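Local coordinates for protein KLLA0E03807p (Kluyveromyces lactis, PDB 3SQI) that binds DNA through the N-terminal part held in this chain and, as a yeast Ndc10, probably serves as a platform for inner kinetochore assembly, at residues P64-D69 with L92-V96; C133-K138 with V204-R209; L140-Q144 with T196-M202. One frame throughout, in Å; residues are numbered along the deposited sequence.

In the fold
The chain splits into an N-terminal helical region, which holds contact 1, and a larger part probably related to the tyrosine recombinases, which holds contacts 2 and 3. Contacts 2 and 3 are successive sections of one interface between helices 133-149 and 198-210. Their centres are about 10 Å apart, and Leu137 O lies 4.0 Å from Thr201 CG2 where they meet. Contact 1 pairs helices 65-76 and 82-100. Its centre is about 41 Å from that of contact 2, on the opposite side of the chain's centre, and about 32 Å from that of contact 3. The bound DNA comes closest to contact 2 (nearest atom about 6 Å), then contact 3 (about 12 Å) and contact 1 (about 23 Å).

Contact 1 of 3, residues P64-D69 with L92-V96; sequences PLPTCD and LYGLV
Two helical segments run almost exactly antiparallel, 172° between their N-to-C directions, with their axes 10.7 Å apart and 291 Å² buried between them. Segment 64-69 carries the early part of helix 65-76; Cys68 N bonds to Pro64 O and Asp69 N to Leu65 O. The register pairs Pro64 with Val96 (CA to CA 6.8 Å) and Cys68 with Leu92 (6.6 Å), so one helical turn matches one turn of the other. Val96 is the main bump of the 92-96 side: its CG1 sits in a shallow hollow walled by Pro64 CB at 4.0 Å, Cys68 SG at 4.2 Å and Leu65 CD2 at 4.4 Å. The returning bump is Cys68 (chi1 m), which enters the groove between Leu92 and Val96 and sets its CB 3.8 Å from Leu92 CD1. This antiparallel pairing of helices 65-76 and 82-100 belongs to the N-terminal helical bundle, a layout consistent with the core-binding region of tyrosine recombinases; helix 47-56 covers one flank through Ile50 and Ile54. On the more open flank Tyr93 (chi1 m) reaches its ring across toward helix 65-76, CE1 4.5 Å from Leu65 CD2, and carries its OH to 4.0 Å from Asp69 OD2. Leu65 (m, t) leaves its CA sideways, but its CD2 comes nearer, reaching Val96 CG1 and, obliquely, the Tyr93 ring.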
loop_
_atom_site.group_PDB
_atom_site.type_symbol
_atom_site.label_atom_id
_atom_site.label_comp_id
_atom_site.label_asym_id
_atom_site.label_seq_id
_atom_site.Cartn_x
_atom_site.Cartn_y
_atom_site.Cartn_z
ATOM N N PRO A 64 -11.835 -5.783 21.447
ATOM C CA PRO A 64 -11.208 -4.507 21.812
ATOM C C PRO A 64 -12.161 -3.481 22.419
ATOM O O PRO A 64 -11.708 -2.574 23.114
ATOM C CB PRO A 64 -10.682 -3.973 20.472
ATOM C CG PRO A 64 -10.894 -5.076 19.470
ATOM C CD PRO A 64 -12.035 -5.883 19.998
ATOM N N LEU A 65 -13.454 -3.603 22.146
ATOM C CA LEU A 65 -14.383 -2.513 22.435
ATOM C C LEU A 65 -14.493 -2.083 23.902
ATOM O O LEU A 65 -14.360 -0.891 24.205
ATOM C CB LEU A 65 -15.752 -2.779 21.796
ATOM C CG LEU A 65 -15.658 -2.503 20.289
ATOM C CD1 LEU A 65 -16.842 -3.047 19.492
ATOM C CD2 LEU A 65 -15.458 -1.002 20.048
ATOM N N PRO A 66 -14.710 -3.040 24.821
ATOM C CA PRO A 66 -14.866 -2.630 26.220
ATOM C C PRO A 66 -13.605 -1.911 26.669
ATOM O O PRO A 66 -13.665 -0.944 27.431
ATOM C CB PRO A 66 -15.013 -3.961 26.970
ATOM C CG PRO A 66 -15.363 -4.970 25.921
ATOM C CD PRO A 66 -14.666 -4.503 24.680
ATOM N N THR A 67 -12.467 -2.388 26.178
ATOM C CA THR A 67 -11.185 -1.758 26.453
ATOM C C THR A 67 -11.161 -0.312 25.969
ATOM O O THR A 67 -10.812 0.594 26.721
ATOM C CB THR A 67 -10.031 -2.506 25.769
ATOM O OG1 THR A 67 -10.048 -3.884 26.159
ATOM C CG2 THR A 67 -8.701 -1.881 26.153
ATOM N N CYS A 68 -11.519 -0.097 24.709
ATOM C CA CYS A 68 -11.512 1.249 24.145
ATOM C C CYS A 68 -12.408 2.196 24.934
ATOM O O CYS A 68 -12.012 3.315 25.257
ATOM C CB CYS A 68 -11.927 1.221 22.678
ATOM S SG CYS A 68 -10.812 0.254 21.628
ATOM N N ASP A 69 -13.615 1.747 25.247
ATOM C CA ASP A 69 -14.521 2.572 26.033
ATOM C C ASP A 69 -13.914 2.889 27.395
ATOM O O ASP A 69 -13.999 4.027 27.879
ATOM C CB ASP A 69 -15.876 1.885 26.186
ATOM C CG ASP A 69 -16.462 1.465 24.849
ATOM O OD1 ASP A 69 -17.254 0.499 24.824
ATOM O OD2 ASP A 69 -16.116 2.095 23.822
ATOM N N LEU A 92 -8.744 4.767 17.949
ATOM C CA LEU A 92 -9.137 3.457 18.450
ATOM C C LEU A 92 -10.147 2.782 17.524
ATOM O O LEU A 92 -9.902 1.678 17.023
ATOM C CB LEU A 92 -9.680 3.561 19.874
ATOM C CG LEU A 92 -8.659 4.009 20.921
ATOM C CD1 LEU A 92 -9.272 3.974 22.303
ATOM C CD2 LEU A 92 -7.424 3.130 20.866
ATOM N N TYR A 93 -11.271 3.450 17.281
ATOM C CA TYR A 93 -12.264 2.917 16.353
ATOM C C TYR A 93 -11.629 2.502 15.012
ATOM O O TYR A 93 -11.950 1.444 14.452
ATOM C CB TYR A 93 -13.393 3.924 16.154
ATOM C CG TYR A 93 -14.268 4.090 17.378
ATOM C CD1 TYR A 93 -14.109 3.264 18.487
ATOM C CD2 TYR A 93 -15.260 5.057 17.421
ATOM C CE1 TYR A 93 -14.909 3.404 19.611
ATOM C CE2 TYR A 93 -16.069 5.204 18.540
ATOM C CZ TYR A 93 -15.888 4.374 19.632
ATOM O OH TYR A 93 -16.692 4.520 20.744
ATOM N N GLY A 94 -10.711 3.321 14.507
ATOM C CA GLY A 94 -9.972 2.937 13.318
ATOM C C GLY A 94 -9.256 1.608 13.493
ATOM O O GLY A 94 -9.316 0.720 12.632
ATOM N N LEU A 95 -8.576 1.467 14.624
ATOM C CA LEU A 95 -7.867 0.238 14.941
ATOM C C LEU A 95 -8.802 -0.975 14.940
ATOM O O LEU A 95 -8.450 -2.040 14.426
ATOM C CB LEU A 95 -7.175 0.359 16.299
ATOM C CG LEU A 95 -6.732 -0.984 16.877
ATOM C CD1 LEU A 95 -5.534 -1.511 16.109
ATOM C CD2 LEU A 95 -6.424 -0.869 18.363
ATOM N N VAL A 96 -9.992 -0.827 15.513
ATOM C CA VAL A 96 -10.902 -1.962 15.550
ATOM C C VAL A 96 -11.347 -2.295 14.128
ATOM O O VAL A 96 -11.335 -3.462 13.724
ATOM C CB VAL A 96 -12.126 -1.728 16.475
ATOM C CG1 VAL A 96 -11.680 -1.200 17.827
ATOM C CG2 VAL A 96 -13.133 -0.773 15.840
#

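Contact 2 of 3, residues C133-K138 with V204-R209; sequences CQDKLK and VYYYLR
Tyr205 lays one face of its ring over Lys138 CA, while Gln134 CG meets the ring edge 3.5 Å from CE1. The ring fills the wedge between helices 133-149 and 198-210 in a part of Ndc10 that probably resembles the tyrosine recombinase catalytic domain; the nearest atom of this contact lies about 6 Å from the bound DNA. Both segments are helical and cross obliquely, at a signed angle of -137° with axes 9.7 Å apart. Leu137 and Tyr205 have the closest CA atoms, at 5.9 Å. Tyr205 is t in chi1, with chi2 at 59°, and its CB lies 4.1 Å from Leu137 CB. Leu137 (m, t) reaches across: its CD1 is pressed to 3.3 Å from Val204 CG1 and lies 4.5 Å from Leu208 CD1. Trp118 of helix 107-118 touches both Leu137 and Val204. Gln134, t in chi1 and chi2, reaches obliquely toward the other helix, its NE2 4.0 Å from Arg209 CA. The end of Arg209 leads away from 133-138, NH2 hydrogen-bonding Pro232 O. Lys138 passes CE 3.5 Å from Tyr205 OH, then curls back along its own helix to place NZ 3.2 Å from Asp135 OD1 in a salt bridge.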
loop_
_atom_site.group_PDB
_atom_site.type_symbol
_atom_site.label_atom_id
_atom_site.label_comp_id
_atom_site.label_asym_id
_atom_site.label_seq_id
_atom_site.Cartn_x
_atom_site.Cartn_y
_atom_site.Cartn_z
ATOM N N CYS A 133 0.319 -0.437 -23.320
ATOM C CA CYS A 133 0.395 -1.101 -22.027
ATOM C C CYS A 133 0.667 -0.088 -20.917
ATOM O O CYS A 133 0.524 -0.395 -19.726
ATOM C CB CYS A 133 1.480 -2.178 -22.039
ATOM S SG CYS A 133 0.952 -3.752 -22.758
ATOM N N GLN A 134 1.044 1.124 -21.314
ATOM C CA GLN A 134 1.334 2.175 -20.347
ATOM C C GLN A 134 0.049 2.802 -19.820
ATOM O O GLN A 134 -0.000 3.258 -18.679
ATOM C CB GLN A 134 2.240 3.254 -20.945
ATOM C CG GLN A 134 2.811 4.201 -19.898
ATOM C CD GLN A 134 3.583 5.363 -20.498
ATOM O OE1 GLN A 134 4.063 5.289 -21.630
ATOM N NE2 GLN A 134 3.702 6.449 -19.738
ATOM N N ASP A 135 -0.989 2.828 -20.648
ATOM C CA ASP A 135 -2.292 3.309 -20.197
ATOM C C ASP A 135 -2.895 2.331 -19.188
ATOM O O ASP A 135 -3.277 2.715 -18.064
ATOM C CB ASP A 135 -3.218 3.498 -21.391
ATOM C CG ASP A 135 -2.648 4.454 -22.420
ATOM O OD1 ASP A 135 -2.193 5.548 -22.022
ATOM O OD2 ASP A 135 -2.642 4.109 -23.621
ATOM N N LYS A 136 -2.949 1.061 -19.588
ATOM C CA LYS A 136 -3.364 -0.011 -18.692
ATOM C C LYS A 136 -2.607 0.061 -17.372
ATOM O O LYS A 136 -3.210 0.023 -16.300
ATOM C CB LYS A 136 -3.126 -1.382 -19.328
ATOM C CG LYS A 136 -3.897 -1.652 -20.605
ATOM C CD LYS A 136 -3.706 -3.100 -21.030
ATOM C CE LYS A 136 -4.416 -3.413 -22.335
ATOM N NZ LYS A 136 -4.176 -4.825 -22.758
ATOM N N LEU A 137 -1.283 0.158 -17.440
ATOM C CA LEU A 137 -0.501 0.194 -16.207
ATOM C C LEU A 137 -0.733 1.458 -15.376
ATOM O O LEU A 137 -0.704 1.409 -14.152
ATOM C CB LEU A 137 0.984 -0.018 -16.486
ATOM C CG LEU A 137 1.300 -1.479 -16.796
ATOM C CD1 LEU A 137 2.783 -1.734 -16.685
ATOM C CD2 LEU A 137 0.534 -2.377 -15.843
ATOM N N LYS A 138 -0.963 2.584 -16.037
ATOM C CA LYS A 138 -1.200 3.826 -15.317
ATOM C C LYS A 138 -2.442 3.651 -14.450
ATOM O O LYS A 138 -2.406 3.824 -13.212
ATOM C CB LYS A 138 -1.385 4.977 -16.306
ATOM C CG LYS A 138 -1.102 6.350 -15.726
ATOM C CD LYS A 138 -1.017 7.413 -16.813
ATOM C CE LYS A 138 -0.248 6.912 -18.020
ATOM N NZ LYS A 138 -1.171 6.600 -19.153
ATOM N N VAL A 204 7.387 -1.428 -13.571
ATOM C CA VAL A 204 7.206 -1.549 -15.011
ATOM C C VAL A 204 6.768 -0.209 -15.577
ATOM O O VAL A 204 7.391 0.331 -16.498
ATOM C CB VAL A 204 6.165 -2.612 -15.400
ATOM C CG1 VAL A 204 5.937 -2.577 -16.891
ATOM C CG2 VAL A 204 6.618 -4.000 -14.983
ATOM N N TYR A 205 5.693 0.330 -15.020
ATOM C CA TYR A 205 5.163 1.587 -15.519
ATOM C C TYR A 205 6.239 2.655 -15.557
ATOM O O TYR A 205 6.249 3.496 -16.448
ATOM C CB TYR A 205 3.985 2.074 -14.673
ATOM C CG TYR A 205 3.572 3.501 -14.983
ATOM C CD1 TYR A 205 3.168 3.867 -16.258
ATOM C CD2 TYR A 205 3.585 4.483 -13.997
ATOM C CE1 TYR A 205 2.792 5.171 -16.545
ATOM C CE2 TYR A 205 3.209 5.794 -14.279
ATOM C CZ TYR A 205 2.812 6.131 -15.553
ATOM O OH TYR A 205 2.432 7.430 -15.846
ATOM N N TYR A 206 7.147 2.627 -14.589
ATOM C CA TYR A 206 8.157 3.673 -14.506
ATOM C C TYR A 206 9.285 3.466 -15.506
ATOM O O TYR A 206 9.877 4.429 -16.000
ATOM C CB TYR A 206 8.684 3.819 -13.081
ATOM C CG TYR A 206 7.866 4.786 -12.259
ATOM C CD1 TYR A 206 8.280 5.191 -10.999
ATOM C CD2 TYR A 206 6.676 5.300 -12.752
ATOM C CE1 TYR A 206 7.532 6.082 -10.254
ATOM C CE2 TYR A 206 5.924 6.188 -12.018
ATOM C CZ TYR A 206 6.354 6.575 -10.770
ATOM O OH TYR A 206 5.596 7.463 -10.044
ATOM N N TYR A 207 9.577 2.209 -15.812
ATOM C CA TYR A 207 10.510 1.913 -16.886
ATOM C C TYR A 207 9.930 2.457 -18.184
ATOM O O TYR A 207 10.593 3.192 -18.914
ATOM C CB TYR A 207 10.750 0.411 -16.999
ATOM C CG TYR A 207 11.839 0.038 -17.981
ATOM C CD1 TYR A 207 13.181 0.168 -17.644
ATOM C CD2 TYR A 207 11.525 -0.449 -19.245
ATOM C CE1 TYR A 207 14.180 -0.175 -18.539
ATOM C CE2 TYR A 207 12.520 -0.795 -20.145
ATOM C CZ TYR A 207 13.842 -0.658 -19.786
ATOM O OH TYR A 207 14.827 -1.003 -20.680
ATOM N N LEU A 208 8.678 2.107 -18.460
ATOM C CA LEU A 208 8.005 2.591 -19.659
ATOM C C LEU A 208 7.960 4.118 -19.717
ATOM O O LEU A 208 8.149 4.722 -20.772
ATOM C CB LEU A 208 6.585 2.025 -19.732
ATOM C CG LEU A 208 6.479 0.501 -19.827
ATOM C CD1 LEU A 208 5.043 0.093 -20.084
ATOM C CD2 LEU A 208 7.373 -0.029 -20.929
ATOM N N ARG A 209 7.706 4.732 -18.570
ATOM C CA ARG A 209 7.518 6.172 -18.476
ATOM C C ARG A 209 8.828 6.896 -18.731
ATOM O O ARG A 209 8.878 7.895 -19.447
ATOM C CB ARG A 209 6.988 6.527 -17.083
ATOM C CG ARG A 209 6.809 8.018 -16.806
ATOM C CD ARG A 209 6.102 8.217 -15.464
ATOM N NE ARG A 209 6.096 9.607 -15.011
ATOM C CZ ARG A 209 5.707 9.992 -13.797
ATOM N NH1 ARG A 209 5.293 9.091 -12.912
ATOM N NH2 ARG A 209 5.736 11.278 -13.466
#

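Contact 3 of 3, residues L140-Q144 with T196-M202; sequences LLDFQ and TCPIFTM
Gln144, Leu141 and Thr201 supply most of the 343 Å² buried here. Helices 140-144 and 198-202 are near antiparallel, with 159° between their N-to-C directions, a signed crossing angle of -159° and axes 9.2 Å apart. The closest CA pair is Gln144 with Pro198, at 5.4 Å. Gln144 (chi1 m, chi2 t) points at the start of the second helix. Its CB packs 3.8 Å from Pro198 CB, and its OE1 lies 2.7 Å from Thr201 OG1. That hydroxyl is also 2.8 Å from Cys197 O, so one proton has two acceptors in reach. Gln144 NE2 passes 3.4 Å from Thr196 CA and hydrogen-bonds the carbonyl of Phe195. Leu141 (t, p) leaves its backbone sideways but ends against the first turn of helix 198-210: CD1 is 3.0 Å from Pro198 O, 3.3 Å from Met202 CB and 3.7 Å from Thr201 CG2. Thr201 (chi1 m) directs its CA-to-CB bond toward the first helix, and Leu140 CD2 comes within 3.6 Å of its OG1. Cys197 is the N-cap, its SG accepting from Phe200 N at 3.4 Å. Ile233 and Ile234 cover Leu141, and helix 107-118 reaches Leu140, Thr196 and Thr201. In sequence, the three-stranded antiparallel sheet 165-187 comes between these helices; this alternation of helices and small sheet is consistent with a tyrosine recombinase-like catalytic domain.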
loop_
_atom_site.group_PDB
_atom_site.type_symbol
_atom_site.label_atom_id
_atom_site.label_comp_id
_atom_site.label_asym_id
_atom_site.label_seq_id
_atom_site.Cartn_x
_atom_site.Cartn_y
_atom_site.Cartn_z
ATOM N N LEU A 140 -3.965 0.864 -13.627
ATOM C CA LEU A 140 -3.772 -0.222 -12.678
ATOM C C LEU A 140 -3.011 0.232 -11.443
ATOM O O LEU A 140 -3.291 -0.222 -10.345
ATOM C CB LEU A 140 -3.044 -1.399 -13.326
ATOM C CG LEU A 140 -2.687 -2.498 -12.323
ATOM C CD1 LEU A 140 -3.943 -3.242 -11.888
ATOM C CD2 LEU A 140 -1.646 -3.459 -12.878
ATOM N N LEU A 141 -2.031 1.111 -11.618
ATOM C CA LEU A 141 -1.275 1.599 -10.473
ATOM C C LEU A 141 -2.193 2.452 -9.628
ATOM O O LEU A 141 -2.232 2.301 -8.411
ATOM C CB LEU A 141 -0.052 2.416 -10.888
ATOM C CG LEU A 141 0.789 2.867 -9.687
ATOM C CD1 LEU A 141 1.746 1.760 -9.292
ATOM C CD2 LEU A 141 1.555 4.151 -9.967
ATOM N N ASP A 142 -2.953 3.341 -10.258
ATOM C CA ASP A 142 -3.883 4.136 -9.451
ATOM C C ASP A 142 -4.850 3.269 -8.621
ATOM O O ASP A 142 -5.060 3.510 -7.428
ATOM C CB ASP A 142 -4.667 5.113 -10.306
ATOM C CG ASP A 142 -5.522 6.028 -9.476
ATOM O OD1 ASP A 142 -6.738 5.767 -9.360
ATOM O OD2 ASP A 142 -4.970 6.998 -8.917
ATOM N N PHE A 143 -5.425 2.257 -9.261
ATOM C CA PHE A 143 -6.312 1.313 -8.588
ATOM C C PHE A 143 -5.625 0.531 -7.463
ATOM O O PHE A 143 -6.080 0.556 -6.324
ATOM C CB PHE A 143 -6.907 0.350 -9.615
ATOM C CG PHE A 143 -7.733 -0.752 -9.016
ATOM C CD1 PHE A 143 -8.995 -0.494 -8.508
ATOM C CD2 PHE A 143 -7.260 -2.052 -8.990
ATOM C CE1 PHE A 143 -9.761 -1.513 -7.965
ATOM C CE2 PHE A 143 -8.020 -3.075 -8.451
ATOM C CZ PHE A 143 -9.273 -2.806 -7.937
ATOM N N GLN A 144 -4.538 -0.166 -7.783
ATOM C CA GLN A 144 -3.832 -0.989 -6.805
ATOM C C GLN A 144 -3.435 -0.116 -5.616
ATOM O O GLN A 144 -3.378 -0.562 -4.462
ATOM C CB GLN A 144 -2.578 -1.612 -7.433
ATOM C CG GLN A 144 -2.828 -2.496 -8.647
ATOM C CD GLN A 144 -1.783 -3.601 -8.795
ATOM O OE1 GLN A 144 -0.594 -3.393 -8.529
ATOM N NE2 GLN A 144 -2.229 -4.788 -9.204
ATOM N N THR A 196 -0.567 -8.437 -8.504
ATOM C CA THR A 196 -1.399 -7.662 -7.592
ATOM C C THR A 196 -0.542 -6.771 -6.692
ATOM O O THR A 196 -1.050 -6.135 -5.764
ATOM C CB THR A 196 -2.294 -8.568 -6.738
ATOM O OG1 THR A 196 -1.497 -9.581 -6.118
ATOM C CG2 THR A 196 -3.343 -9.238 -7.603
ATOM N N CYS A 197 0.766 -6.763 -6.950
ATOM C CA CYS A 197 1.680 -5.838 -6.275
ATOM C C CYS A 197 1.774 -4.491 -6.997
ATOM O O CYS A 197 2.096 -4.437 -8.183
ATOM C CB CYS A 197 3.070 -6.449 -6.119
ATOM S SG CYS A 197 4.266 -5.266 -5.473
ATOM N N PRO A 198 1.468 -3.401 -6.277
ATOM C CA PRO A 198 1.423 -2.031 -6.800
ATOM C C PRO A 198 2.801 -1.487 -7.094
ATOM O O PRO A 198 2.933 -0.592 -7.926
ATOM C CB PRO A 198 0.809 -1.237 -5.643
ATOM C CG PRO A 198 1.243 -1.961 -4.439
ATOM C CD PRO A 198 1.230 -3.431 -4.825
ATOM N N ILE A 199 3.808 -2.004 -6.394
ATOM C CA ILE A 199 5.173 -1.527 -6.566
ATOM C C ILE A 199 5.820 -2.118 -7.818
ATOM O O ILE A 199 6.540 -1.434 -8.530
ATOM C CB ILE A 199 6.036 -1.855 -5.347
ATOM C CG1 ILE A 199 5.455 -1.189 -4.104
ATOM C CG2 ILE A 199 7.484 -1.416 -5.578
ATOM C CD1 ILE A 199 6.083 -1.686 -2.824
ATOM N N PHE A 200 5.575 -3.399 -8.062
ATOM C CA PHE A 200 6.007 -4.043 -9.286
ATOM C C PHE A 200 5.365 -3.301 -10.443
ATOM O O PHE A 200 6.016 -2.926 -11.428
ATOM C CB PHE A 200 5.538 -5.490 -9.278
ATOM C CG PHE A 200 5.849 -6.234 -10.533
ATOM C CD1 PHE A 200 4.850 -6.887 -11.228
ATOM C CD2 PHE A 200 7.137 -6.283 -11.021
ATOM C CE1 PHE A 200 5.135 -7.580 -12.385
ATOM C CE2 PHE A 200 7.426 -6.970 -12.179
ATOM C CZ PHE A 200 6.427 -7.619 -12.861
ATOM N N THR A 201 4.068 -3.086 -10.300
ATOM C CA THR A 201 3.306 -2.305 -11.255
ATOM C C THR A 201 4.006 -0.982 -11.506
ATOM O O THR A 201 4.243 -0.596 -12.651
ATOM C CB THR A 201 1.890 -2.036 -10.721
ATOM O OG1 THR A 201 1.179 -3.281 -10.602
ATOM C CG2 THR A 201 1.128 -1.075 -11.641
ATOM N N MET A 202 4.360 -0.296 -10.429
ATOM C CA MET A 202 4.972 1.013 -10.556
ATOM C C MET A 202 6.351 0.934 -11.203
ATOM O O MET A 202 6.814 1.891 -11.823
ATOM C CB MET A 202 5.081 1.677 -9.194
ATOM C CG MET A 202 5.684 3.064 -9.256
ATOM S SD MET A 202 5.975 3.675 -7.596
ATOM C CE MET A 202 6.358 2.133 -6.765
#